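Local structure of inorganic polyphosphate/ATP-glucomannokinase (Arthrobacter sp., 1WOQ) at residues Val144-Leu149 and Leu217-Gly222. The protein probably phosphorylates glucose and mannose, using inorganic polyphosphate or ATP as the phosphoryl donor, and belongs to the ROK family of sugar kinases. Residues are numbered along the deposited sequence; the frame is centred on the assembly and turned at random.
Sequences VLVITL and LFIVGG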
# COMPACT_ATOMS: atom_id res chain seq x y z
N VAL A 144 -8.83 -10.38 8.35
CA VAL A 144 -8.56 -8.98 8.68
C VAL A 144 -8.40 -8.25 7.35
O VAL A 144 -7.55 -8.61 6.54
CB VAL A 144 -7.27 -8.83 9.51
CG1 VAL A 144 -6.93 -7.36 9.70
CG2 VAL A 144 -7.46 -9.51 10.87
N LEU A 145 -9.22 -7.23 7.12
CA LEU A 145 -9.13 -6.51 5.85
C LEU A 145 -8.63 -5.09 6.05
O LEU A 145 -9.23 -4.30 6.76
CB LEU A 145 -10.50 -6.49 5.16
CG LEU A 145 -11.11 -7.88 4.91
CD1 LEU A 145 -12.49 -7.72 4.27
CD2 LEU A 145 -10.19 -8.70 4.02
N VAL A 146 -7.49 -4.79 5.42
CA VAL A 146 -6.90 -3.46 5.51
C VAL A 146 -7.33 -2.71 4.25
O VAL A 146 -6.95 -3.07 3.14
CB VAL A 146 -5.36 -3.55 5.56
CG1 VAL A 146 -4.76 -2.17 5.81
CG2 VAL A 146 -4.94 -4.51 6.67
N ILE A 147 -8.16 -1.69 4.44
CA ILE A 147 -8.67 -0.90 3.32
C ILE A 147 -7.97 0.45 3.33
O ILE A 147 -8.05 1.18 4.31
CB ILE A 147 -10.19 -0.67 3.47
CG1 ILE A 147 -10.92 -2.02 3.55
CG2 ILE A 147 -10.71 0.17 2.32
CD1 ILE A 147 -10.77 -2.90 2.31
N THR A 148 -7.29 0.78 2.24
CA THR A 148 -6.60 2.06 2.16
C THR A 148 -7.39 3.06 1.31
O THR A 148 -7.87 2.74 0.23
CB THR A 148 -5.17 1.90 1.57
OG1 THR A 148 -5.24 1.45 0.22
CG2 THR A 148 -4.38 0.89 2.39
N LEU A 149 -7.52 4.28 1.83
CA LEU A 149 -8.25 5.34 1.14
C LEU A 149 -7.30 6.43 0.66
O LEU A 149 -6.69 7.13 1.47
CB LEU A 149 -9.30 5.93 2.09
CG LEU A 149 -10.28 4.93 2.71
CD1 LEU A 149 -11.13 5.62 3.76
CD2 LEU A 149 -11.15 4.31 1.62
N LEU A 217 -11.89 -7.87 11.73
CA LEU A 217 -11.49 -6.48 11.90
C LEU A 217 -11.26 -5.76 10.58
O LEU A 217 -10.83 -6.36 9.60
CB LEU A 217 -10.19 -6.42 12.72
CG LEU A 217 -9.50 -5.07 12.96
CD1 LEU A 217 -10.33 -4.27 13.95
CD2 LEU A 217 -8.09 -5.29 13.51
N PHE A 218 -11.55 -4.46 10.58
CA PHE A 218 -11.32 -3.60 9.42
C PHE A 218 -10.24 -2.63 9.90
O PHE A 218 -10.34 -2.11 11.01
CB PHE A 218 -12.56 -2.77 9.08
CG PHE A 218 -13.53 -3.43 8.15
CD1 PHE A 218 -14.88 -3.50 8.47
CD2 PHE A 218 -13.11 -3.92 6.91
CE1 PHE A 218 -15.81 -4.04 7.58
CE2 PHE A 218 -14.03 -4.46 6.01
CZ PHE A 218 -15.38 -4.52 6.35
N ILE A 219 -9.22 -2.41 9.09
CA ILE A 219 -8.17 -1.46 9.44
C ILE A 219 -8.15 -0.46 8.29
O ILE A 219 -8.00 -0.85 7.14
CB ILE A 219 -6.79 -2.13 9.55
CG1 ILE A 219 -6.79 -3.15 10.69
CG2 ILE A 219 -5.72 -1.07 9.80
CD1 ILE A 219 -5.53 -4.00 10.76
N VAL A 220 -8.34 0.81 8.59
CA VAL A 220 -8.37 1.83 7.55
C VAL A 220 -7.04 2.54 7.39
O VAL A 220 -6.55 3.19 8.32
CB VAL A 220 -9.48 2.87 7.82
CG1 VAL A 220 -9.53 3.88 6.68
CG2 VAL A 220 -10.83 2.16 7.97
N GLY A 221 -6.46 2.41 6.20
CA GLY A 221 -5.19 3.04 5.91
C GLY A 221 -5.34 4.15 4.88
O GLY A 221 -6.45 4.60 4.59
N GLY A 222 -4.22 4.59 4.32
CA GLY A 222 -4.25 5.65 3.34
C GLY A 222 -4.09 7.00 4.02
O GLY A 222 -4.29 7.12 5.23
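L145 and F218 lie side by side on one face of a parallel strand pair, L145 CD1 standing 4.0 Å from F218 CE2. The F218 torsion (chi1 -88°) sets CG beside its backbone N and brings the CD2-CE2 side of the ring to L145, whose carbonyl O sits at the ring edge, near its plane. Beyond them, the L149 and V220 side chains meet at a slant, L149 CD1 being 3.8 Å from V220 CG1. Helix 195-213 covers this face: V209 touches both L145 and F218, and F206 meets the F218 ring edge-to-face. An alanine in place of F218 would probably open a gap beside L145 and leave F206 without its aromatic mate.

On the reverse face I219 carries the packing. Its extended chain (chi2 172°) lays CD1 against V144 CG1 at 3.8 Å, with V146 CG2 flanking it at 4.2 Å.

Five backbone hydrogen bonds join the strands, alternating in the parallel manner from L145 N to L217 O (3.1 Å) to L149 N to G221 O (3.0 Å). In that last bond the donor stands above the carbonyl plane, 51° out of it, where the strand ends at G221. G222, in the loop, has no side chain; its CA makes a CA-H...O contact with L149 O (3.4 Å).

These strands are neighbours in a five-stranded mixed sheet with the 3-2-1-4-5 order of the actin-like ATPase fold. Apolar side chains thus pack on both faces, while backbone bonds at I147 and L149, flanking T148, hold its strand to 217-221, the T148 side chain lying about 4 Å from the bound glucose.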